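Local atomic coordinates of non-toxic crystal protein (Bacillus thuringiensis, PDB entry 2D42), a protein that is a non-toxic crystal protein that closely resembles the beta-pore-forming toxins in fold, as expected of an epsilon toxin/MTX2 family relative. Residues D51-I56 against T157-A162; Q136-S141 against L234-D239; I56-R61 against N79-R84. All coordinates share one frame; numbering follows the deposited sequence.

The three contacts sit close together in one part of an elongated, strand-rich chain. Centres of contacts 1 and 2 are about 12 Å apart, those of 1 and 3 about 11 Å, and those of 2 and 3 about 8 Å. Contact 1 is a true strand pairing, of 54-65 with 150-185. Strand 219-244 pairs with both 150-185 and 71-94, and 71-94 also pairs with 129-146. Contacts 2 and 3 join strands not paired with each other, mostly through side chains. Contact 3 shares I56 with contact 1, and N79-R84 precedes T157-A162. Q136-S141 also comes before T157-A162, while L234-D239 comes last. Together they tie distant strands into one beta body, consistent with the toxin-like fold.

Contact 1: D51-I56 against T157-A162; sequences DPVNHI and TLEQGA
I56 pairs with L158 and N54 with Q160 as hydrogen-bonded antiparallel pairs, with H55 and E159 as the non-hydrogen-bonded pair between them. This joins strand 54-65 to one side of strand 150-185, whose other side carries 219-244, in the main sheet of the toxin-like fold. On one face, H55 lies side by side with E159, both side chains pointing the same way. Ring and carboxylate planes are 51° apart, and H55 CE1 is 3.1 Å from E159 OE2. The other oxygen, OE1, is hydrogen-bonded to Q235 on strand 219-244. E159 CG, anti to its backbone N (chi1 -175°), meets V53 CG2 at 3.7 Å, and the two side chains slant across each other. On the opposite face, I56 lies across Q160. I56 CD1 comes 3.3 Å from Q160 OE1 and also touches Q160 CB. The amide end of Q160 has a weak hydrogen bond to S83 on strand 71-94. On the same face, I56 CB is 4.3 Å from L158 CB. Four backbone bonds hold the strands, including a nearly straight one from L158 N to I56 O. Beyond the last pair, a water accepts from A162 N at 2.9 Å and lies 3.0 Å from D51 O.

Contact 2: Q136-S141 against L234-D239; sequences QDFRDS and LQTFID
T236 places OG1 between its backbone N and carbonyl carbon (chi1 57°), while D140 places CG beside its own backbone N, anti to the carbonyl carbon (chi1 -71°). The two side chains then reach toward each other tip to tip. T236 OG1 donates a hydrogen bond to D140 OD2 at 2.6 Å. The hydroxyl meets that oxygen from above the carboxylate plane, 52° out of it. The same rotation of T236 puts its methyl CG2 on the other branch, against F138. T236 CG2 is 3.7 Å from F138 CD1 and 3.8 Å from F138 CG, and the two side chains slant across each other. One threonine therefore makes a polar and an apolar contact at once. I238 adds a second van der Waals contact. Its CD1 is 3.7 Å from D140 CB and just as near to the backbone carbon of S141.

The two segments run in roughly the same direction, 31° apart, but no backbone pairing joins them. The CA atoms of F138 and T236 are 7.6 Å apart, and side chains reach across. This is a contact between non-paired strands in the strand-rich body of an epsilon-toxin-like protein. Strand 150-185 borders it, and its Y156 touches F138, T236 and I238. Y156 OH is also hydrogen-bonded to D140 OD2. Two hydroxyls from two different strands thus grip a single carboxylate oxygen. Such a pair would be expected to steady the negative charge of D140, and it probably limits the rotation of the carboxylate.

Contact 3: I56-R61 against N79-R84; sequences IVLDRR and NAYTSR
L58 and I56 provide the apolar part of this contact, both against the ring of Y81. Y81 CG stands anti to its backbone N (chi1 -157°), and the ring beyond it meets both residues. L58 CD2 is 3.6 Å from Y81 CD1, near the root of the ring, and 4.1 Å from Y81 CE1. I56 meets the far end, its side chain at about a right angle to that of Y81. Its CD1 is 3.1 Å from Y81 OH and 3.6 Å from Y81 CZ. The two aliphatic tips thus touch different parts of one ring.

The polar part is looser. D59 and N79 cross at about a right angle, with carboxylate and amide planes 77° apart. D59 OD2 is 3.6 Å from N79 OD1; as modelled these are two acceptors, so this is a contact only. The other carboxylate oxygen, D59 OD1, is held within its own strand. It accepts from R60 N at 2.9 Å on its anti side, and R61 NE forms a salt bridge to it, with a weak hydrogen bond.

The axes of the two segments come within 8.6 Å, and the segments are not hydrogen-bonded to each other. N79 is backbone hydrogen-bonded instead to F138 on strand 129-146. L58 and D59 are both backbone hydrogen-bonded to Y156 on strand 150-185. Two consecutive residues opposite one make a classic beta bulge, here in a setting consistent with the beta-sandwich-like body of aerolysin-type toxins.

Contact 1: D51-I56 against T157-A162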
loop_
_atom_site.group_PDB
_atom_site.type_symbol
_atom_site.label_atom_id
_atom_site.label_comp_id
_atom_site.label_asym_id
_atom_site.label_seq_id
_atom_site.Cartn_x
_atom_site.Cartn_y
_atom_site.Cartn_z
ATOM N N ASP A 51 0.036 18.871 -1.588
ATOM C CA ASP A 51 1.040 18.998 -2.645
ATOM C C ASP A 51 0.466 19.620 -3.912
ATOM O O ASP A 51 -0.712 19.452 -4.217
ATOM C CB ASP A 51 1.628 17.630 -3.033
ATOM C CG ASP A 51 2.295 16.917 -1.879
ATOM O OD1 ASP A 51 3.344 16.283 -2.115
ATOM O OD2 ASP A 51 1.771 16.969 -0.746
ATOM N N PRO A 52 1.302 20.342 -4.673
ATOM C CA PRO A 52 0.863 20.979 -5.916
ATOM C C PRO A 52 0.689 19.906 -6.986
ATOM O O PRO A 52 1.248 18.821 -6.874
ATOM C CB PRO A 52 2.019 21.923 -6.241
ATOM C CG PRO A 52 3.202 21.155 -5.757
ATOM C CD PRO A 52 2.720 20.643 -4.405
ATOM N N VAL A 53 -0.088 20.202 -8.017
ATOM C CA VAL A 53 -0.293 19.246 -9.092
ATOM C C VAL A 53 0.518 19.719 -10.281
ATOM O O VAL A 53 0.907 20.888 -10.336
ATOM C CB VAL A 53 -1.779 19.169 -9.511
ATOM C CG1 VAL A 53 -2.636 18.799 -8.310
ATOM C CG2 VAL A 53 -2.227 20.496 -10.106
ATOM N N ASN A 54 0.807 18.806 -11.206
ATOM C CA ASN A 54 1.536 19.147 -12.418
ATOM C C ASN A 54 0.566 18.966 -13.571
ATOM O O ASN A 54 -0.241 18.041 -13.561
ATOM C CB ASN A 54 2.735 18.220 -12.656
ATOM C CG ASN A 54 3.869 18.456 -11.680
ATOM O OD1 ASN A 54 4.026 19.547 -11.140
ATOM N ND2 ASN A 54 4.684 17.435 -11.474
ATOM N N HIS A 55 0.645 19.855 -14.549
ATOM C CA HIS A 55 -0.210 19.792 -15.725
ATOM C C HIS A 55 0.618 19.188 -16.849
ATOM O O HIS A 55 1.516 19.832 -17.388
ATOM C CB HIS A 55 -0.692 21.193 -16.104
ATOM C CG HIS A 55 -1.992 21.580 -15.469
ATOM N ND1 HIS A 55 -2.271 21.350 -14.138
ATOM C CD2 HIS A 55 -3.092 22.179 -15.986
ATOM C CE1 HIS A 55 -3.488 21.786 -13.865
ATOM N NE2 HIS A 55 -4.008 22.294 -14.969
ATOM N N ILE A 56 0.308 17.940 -17.178
ATOM C CA ILE A 56 1.011 17.189 -18.205
ATOM C C ILE A 56 0.282 17.183 -19.550
ATOM O O ILE A 56 -0.889 16.807 -19.629
ATOM C CB ILE A 56 1.187 15.724 -17.761
ATOM C CG1 ILE A 56 1.925 15.682 -16.424
ATOM C CG2 ILE A 56 1.939 14.932 -18.821
ATOM C CD1 ILE A 56 2.000 14.303 -15.824
ATOM N N THR A 157 -4.603 17.634 -21.755
ATOM C CA THR A 157 -3.818 17.790 -20.537
ATOM C C THR A 157 -4.276 16.926 -19.375
ATOM O O THR A 157 -5.477 16.766 -19.134
ATOM C CB THR A 157 -3.851 19.260 -20.066
ATOM O OG1 THR A 157 -3.259 20.084 -21.071
ATOM C CG2 THR A 157 -3.095 19.436 -18.754
ATOM N N LEU A 158 -3.307 16.370 -18.658
ATOM C CA LEU A 158 -3.595 15.558 -17.491
ATOM C C LEU A 158 -3.123 16.289 -16.249
ATOM O O LEU A 158 -1.986 16.768 -16.187
ATOM C CB LEU A 158 -2.882 14.205 -17.552
ATOM C CG LEU A 158 -2.929 13.395 -16.244
ATOM C CD1 LEU A 158 -4.360 12.961 -15.957
ATOM C CD2 LEU A 158 -2.021 12.179 -16.340
ATOM N N GLU A 159 -4.003 16.386 -15.263
ATOM C CA GLU A 159 -3.644 17.011 -14.006
ATOM C C GLU A 159 -3.181 15.850 -13.126
ATOM O O GLU A 159 -3.980 14.988 -12.751
ATOM C CB GLU A 159 -4.856 17.697 -13.396
ATOM C CG GLU A 159 -4.558 18.471 -12.148
ATOM C CD GLU A 159 -5.726 19.344 -11.757
ATOM O OE1 GLU A 159 -6.638 18.847 -11.061
ATOM O OE2 GLU A 159 -5.740 20.525 -12.172
ATOM N N GLN A 160 -1.887 15.825 -12.824
ATOM C CA GLN A 160 -1.302 14.767 -12.017
ATOM C C GLN A 160 -0.977 15.205 -10.599
ATOM O O GLN A 160 -0.238 16.169 -10.390
ATOM C CB GLN A 160 -0.026 14.244 -12.676
ATOM C CG GLN A 160 0.584 13.045 -11.958
ATOM C CD GLN A 160 1.859 12.561 -12.613
ATOM O OE1 GLN A 160 2.810 13.325 -12.767
ATOM N NE2 GLN A 160 1.890 11.284 -13.003
ATOM N N GLY A 161 -1.539 14.485 -9.630
ATOM C CA GLY A 161 -1.292 14.784 -8.233
ATOM C C GLY A 161 -0.110 13.985 -7.715
ATOM O O GLY A 161 0.301 12.994 -8.322
ATOM N N ALA A 162 0.445 14.418 -6.591
ATOM C CA ALA A 162 1.575 13.730 -5.987
ATOM C C ALA A 162 1.347 13.776 -4.490
ATOM O O ALA A 162 0.690 14.690 -3.992
ATOM C CB ALA A 162 2.890 14.430 -6.353
HETATM O O HOH W 1 -0.818 16.831 -5.707
#

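Contact 2: Q136-S141 against L234-D239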
loop_
_atom_site.group_PDB
_atom_site.type_symbol
_atom_site.label_atom_id
_atom_site.label_comp_id
_atom_site.label_asym_id
_atom_site.label_seq_id
_atom_site.Cartn_x
_atom_site.Cartn_y
_atom_site.Cartn_z
ATOM N N GLN A 136 -3.707 4.181 -15.958
ATOM C CA GLN A 136 -5.009 4.818 -16.065
ATOM C C GLN A 136 -5.265 5.041 -17.546
ATOM O O GLN A 136 -4.386 5.514 -18.262
ATOM C CB GLN A 136 -5.001 6.152 -15.316
ATOM C CG GLN A 136 -4.914 6.001 -13.806
ATOM C CD GLN A 136 -4.842 7.334 -13.084
ATOM O OE1 GLN A 136 -3.779 7.957 -13.012
ATOM N NE2 GLN A 136 -5.980 7.782 -12.552
ATOM N N ASP A 137 -6.454 4.680 -18.016
ATOM C CA ASP A 137 -6.796 4.857 -19.428
ATOM C C ASP A 137 -7.663 6.099 -19.626
ATOM O O ASP A 137 -8.884 6.034 -19.531
ATOM C CB ASP A 137 -7.551 3.633 -19.962
ATOM C CG ASP A 137 -6.728 2.358 -19.898
ATOM O OD1 ASP A 137 -5.668 2.290 -20.548
ATOM O OD2 ASP A 137 -7.147 1.416 -19.198
ATOM N N PHE A 138 -7.031 7.226 -19.917
ATOM C CA PHE A 138 -7.771 8.460 -20.116
ATOM C C PHE A 138 -8.298 8.564 -21.539
ATOM O O PHE A 138 -7.536 8.525 -22.507
ATOM C CB PHE A 138 -6.886 9.663 -19.781
ATOM C CG PHE A 138 -6.429 9.694 -18.350
ATOM C CD1 PHE A 138 -7.334 9.943 -17.327
ATOM C CD2 PHE A 138 -5.097 9.442 -18.025
ATOM C CE1 PHE A 138 -6.926 9.940 -15.992
ATOM C CE2 PHE A 138 -4.675 9.436 -16.695
ATOM C CZ PHE A 138 -5.593 9.686 -15.676
ATOM N N ARG A 139 -9.617 8.686 -21.652
ATOM C CA ARG A 139 -10.282 8.802 -22.939
ATOM C C ARG A 139 -11.204 10.013 -22.870
ATOM O O ARG A 139 -12.029 10.120 -21.961
ATOM C CB ARG A 139 -11.116 7.548 -23.242
ATOM C CG ARG A 139 -10.335 6.236 -23.301
ATOM C CD ARG A 139 -11.221 5.110 -23.855
ATOM N NE ARG A 139 -10.567 3.802 -23.841
ATOM C CZ ARG A 139 -10.353 3.081 -22.743
ATOM N NH1 ARG A 139 -9.749 1.903 -22.822
ATOM N NH2 ARG A 139 -10.750 3.534 -21.561
ATOM N N ASP A 140 -11.052 10.922 -23.826
ATOM C CA ASP A 140 -11.876 12.122 -23.882
ATOM C C ASP A 140 -11.999 12.595 -25.316
ATOM O O ASP A 140 -11.163 12.274 -26.165
ATOM C CB ASP A 140 -11.265 13.242 -23.028
ATOM C CG ASP A 140 -11.370 12.964 -21.541
ATOM O OD1 ASP A 140 -12.487 13.054 -20.999
ATOM O OD2 ASP A 140 -10.342 12.643 -20.914
ATOM N N SER A 141 -13.051 13.354 -25.589
ATOM C CA SER A 141 -13.258 13.882 -26.924
ATOM C C SER A 141 -13.764 15.301 -26.802
ATOM O O SER A 141 -14.217 15.715 -25.738
ATOM C CB SER A 141 -14.268 13.034 -27.699
ATOM O OG SER A 141 -15.577 13.225 -27.192
ATOM N N LEU A 234 -5.523 12.883 -11.860
ATOM C CA LEU A 234 -6.741 13.317 -11.182
ATOM C C LEU A 234 -7.903 13.639 -12.117
ATOM O O LEU A 234 -9.053 13.280 -11.843
ATOM C CB LEU A 234 -6.429 14.542 -10.304
ATOM C CG LEU A 234 -5.409 14.272 -9.185
ATOM C CD1 LEU A 234 -5.084 15.560 -8.434
ATOM C CD2 LEU A 234 -5.975 13.210 -8.241
ATOM N N GLN A 235 -7.605 14.349 -13.200
ATOM C CA GLN A 235 -8.617 14.712 -14.188
ATOM C C GLN A 235 -7.919 15.171 -15.459
ATOM O O GLN A 235 -6.712 15.423 -15.459
ATOM C CB GLN A 235 -9.513 15.842 -13.673
ATOM C CG GLN A 235 -8.831 17.198 -13.617
ATOM C CD GLN A 235 -9.764 18.297 -13.143
ATOM O OE1 GLN A 235 -10.836 18.501 -13.711
ATOM N NE2 GLN A 235 -9.355 19.016 -12.100
ATOM N N THR A 236 -8.683 15.300 -16.538
ATOM C CA THR A 236 -8.117 15.727 -17.807
ATOM C C THR A 236 -8.833 16.946 -18.355
ATOM O O THR A 236 -9.972 17.235 -17.983
ATOM C CB THR A 236 -8.209 14.624 -18.858
ATOM O OG1 THR A 236 -9.580 14.232 -19.010
ATOM C CG2 THR A 236 -7.381 13.422 -18.443
ATOM N N PHE A 237 -8.149 17.666 -19.237
ATOM C CA PHE A 237 -8.720 18.848 -19.858
ATOM C C PHE A 237 -8.372 18.853 -21.337
ATOM O O PHE A 237 -7.274 18.443 -21.728
ATOM C CB PHE A 237 -8.140 20.148 -19.272
ATOM C CG PHE A 237 -8.274 20.286 -17.779
ATOM C CD1 PHE A 237 -7.241 19.889 -16.935
ATOM C CD2 PHE A 237 -9.418 20.863 -17.218
ATOM C CE1 PHE A 237 -7.337 20.067 -15.552
ATOM C CE2 PHE A 237 -9.527 21.047 -15.840
ATOM C CZ PHE A 237 -8.485 20.649 -15.007
ATOM N N ILE A 238 -9.305 19.309 -22.160
ATOM C CA ILE A 238 -9.025 19.451 -23.576
ATOM C C ILE A 238 -9.222 20.933 -23.846
ATOM O O ILE A 238 -10.302 21.468 -23.628
ATOM C CB ILE A 238 -9.978 18.651 -24.479
ATOM C CG1 ILE A 238 -9.739 17.146 -24.302
ATOM C CG2 ILE A 238 -9.744 19.054 -25.933
ATOM C CD1 ILE A 238 -10.646 16.257 -25.153
ATOM N N ASP A 239 -8.163 21.607 -24.273
ATOM C CA ASP A 239 -8.252 23.022 -24.583
ATOM C C ASP A 239 -8.004 23.209 -26.072
ATOM O O ASP A 239 -7.036 22.696 -26.626
ATOM C CB ASP A 239 -7.237 23.814 -23.761
ATOM C CG ASP A 239 -7.528 23.748 -22.271
ATOM O OD1 ASP A 239 -8.544 24.329 -21.829
ATOM O OD2 ASP A 239 -6.751 23.103 -21.547
#

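Contact 3: I56-R61 against N79-R84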
loop_
_atom_site.group_PDB
_atom_site.type_symbol
_atom_site.label_atom_id
_atom_site.label_comp_id
_atom_site.label_asym_id
_atom_site.label_seq_id
_atom_site.Cartn_x
_atom_site.Cartn_y
_atom_site.Cartn_z
ATOM N N ILE A 56 0.308 17.940 -17.178
ATOM C CA ILE A 56 1.011 17.189 -18.205
ATOM C C ILE A 56 0.282 17.183 -19.550
ATOM O O ILE A 56 -0.889 16.807 -19.629
ATOM C CB ILE A 56 1.187 15.724 -17.761
ATOM C CG1 ILE A 56 1.925 15.682 -16.424
ATOM C CG2 ILE A 56 1.939 14.932 -18.821
ATOM C CD1 ILE A 56 2.000 14.303 -15.824
ATOM N N VAL A 57 0.977 17.603 -20.601
ATOM C CA VAL A 57 0.393 17.598 -21.935
ATOM C C VAL A 57 0.509 16.174 -22.473
ATOM O O VAL A 57 1.597 15.718 -22.825
ATOM C CB VAL A 57 1.129 18.565 -22.876
ATOM C CG1 VAL A 57 0.619 18.401 -24.315
ATOM C CG2 VAL A 57 0.908 19.994 -22.404
ATOM N N LEU A 58 -0.616 15.467 -22.504
ATOM C CA LEU A 58 -0.657 14.087 -22.983
ATOM C C LEU A 58 -0.635 13.997 -24.501
ATOM O O LEU A 58 -0.065 13.060 -25.067
ATOM C CB LEU A 58 -1.926 13.391 -22.467
ATOM C CG LEU A 58 -2.072 13.159 -20.956
ATOM C CD1 LEU A 58 -3.453 12.587 -20.655
ATOM C CD2 LEU A 58 -0.984 12.211 -20.476
ATOM N N ASP A 59 -1.244 14.976 -25.168
ATOM C CA ASP A 59 -1.308 14.947 -26.627
ATOM C C ASP A 59 -1.691 16.328 -27.158
ATOM O O ASP A 59 -2.177 17.183 -26.419
ATOM C CB ASP A 59 -2.381 13.931 -27.048
ATOM C CG ASP A 59 -2.083 13.246 -28.373
ATOM O OD1 ASP A 59 -1.302 13.775 -29.202
ATOM O OD2 ASP A 59 -2.673 12.160 -28.585
ATOM N N ARG A 60 -1.477 16.526 -28.450
ATOM C CA ARG A 60 -1.812 17.777 -29.119
ATOM C C ARG A 60 -2.083 17.422 -30.567
ATOM O O ARG A 60 -1.251 16.799 -31.210
ATOM C CB ARG A 60 -0.643 18.774 -29.055
ATOM C CG ARG A 60 -0.864 20.011 -29.931
ATOM C CD ARG A 60 0.367 20.932 -30.014
ATOM N NE ARG A 60 0.989 20.909 -31.341
ATOM C CZ ARG A 60 1.155 21.977 -32.119
ATOM N NH1 ARG A 60 0.744 23.175 -31.713
ATOM N NH2 ARG A 60 1.737 21.850 -33.307
ATOM N N ARG A 61 -3.248 17.804 -31.078
ATOM C CA ARG A 61 -3.596 17.516 -32.470
ATOM C C ARG A 61 -4.144 18.755 -33.144
ATOM O O ARG A 61 -4.600 19.689 -32.481
ATOM C CB ARG A 61 -4.630 16.389 -32.557
ATOM C CG ARG A 61 -4.086 15.048 -32.158
ATOM C CD ARG A 61 -2.980 14.630 -33.117
ATOM N NE ARG A 61 -2.028 13.742 -32.475
ATOM C CZ ARG A 61 -0.823 13.460 -32.961
ATOM N NH1 ARG A 61 -0.413 13.997 -34.104
ATOM N NH2 ARG A 61 -0.020 12.644 -32.295
ATOM N N ASN A 79 -5.241 8.062 -24.038
ATOM C CA ASN A 79 -3.866 7.965 -23.606
ATOM C C ASN A 79 -3.768 7.179 -22.298
ATOM O O ASN A 79 -4.434 7.494 -21.313
ATOM C CB ASN A 79 -3.292 9.383 -23.485
ATOM C CG ASN A 79 -3.410 10.176 -24.803
ATOM O OD1 ASN A 79 -2.594 10.030 -25.717
ATOM N ND2 ASN A 79 -4.448 10.996 -24.906
ATOM N N ALA A 80 -2.955 6.129 -22.313
ATOM C CA ALA A 80 -2.769 5.287 -21.138
ATOM C C ALA A 80 -1.559 5.777 -20.361
ATOM O O ALA A 80 -0.425 5.499 -20.733
ATOM C CB ALA A 80 -2.575 3.828 -21.563
ATOM N N TYR A 81 -1.813 6.510 -19.279
ATOM C CA TYR A 81 -0.760 7.069 -18.441
ATOM C C TYR A 81 -0.465 6.190 -17.233
ATOM O O TYR A 81 -1.374 5.712 -16.558
ATOM C CB TYR A 81 -1.162 8.463 -17.950
ATOM C CG TYR A 81 0.015 9.327 -17.564
ATOM C CD1 TYR A 81 0.867 9.850 -18.544
ATOM C CD2 TYR A 81 0.301 9.597 -16.226
ATOM C CE1 TYR A 81 1.980 10.625 -18.199
ATOM C CE2 TYR A 81 1.409 10.367 -15.866
ATOM C CZ TYR A 81 2.246 10.878 -16.859
ATOM O OH TYR A 81 3.353 11.626 -16.516
ATOM N N THR A 82 0.816 6.008 -16.951
ATOM C CA THR A 82 1.246 5.184 -15.834
ATOM C C THR A 82 1.794 6.010 -14.690
ATOM O O THR A 82 2.760 6.748 -14.863
ATOM C CB THR A 82 2.342 4.206 -16.260
ATOM O OG1 THR A 82 1.816 3.305 -17.239
ATOM C CG2 THR A 82 2.847 3.419 -15.059
ATOM N N SER A 83 1.176 5.882 -13.523
ATOM C CA SER A 83 1.630 6.601 -12.339
ATOM C C SER A 83 2.103 5.568 -11.317
ATOM O O SER A 83 1.537 4.479 -11.213
ATOM C CB SER A 83 0.495 7.447 -11.754
ATOM O OG SER A 83 0.095 8.464 -12.662
ATOM N N ARG A 84 3.143 5.911 -10.570
ATOM C CA ARG A 84 3.700 4.999 -9.585
ATOM C C ARG A 84 3.479 5.414 -8.146
ATOM O O ARG A 84 3.417 6.601 -7.828
ATOM C CB ARG A 84 5.204 4.839 -9.821
ATOM C CG ARG A 84 5.916 4.035 -8.746
ATOM C CD ARG A 84 7.328 3.670 -9.173
ATOM N NE ARG A 84 7.337 2.949 -10.445
ATOM C CZ ARG A 84 8.422 2.409 -10.995
ATOM N NH1 ARG A 84 9.594 2.502 -10.385
ATOM N NH2 ARG A 84 8.333 1.780 -12.160
#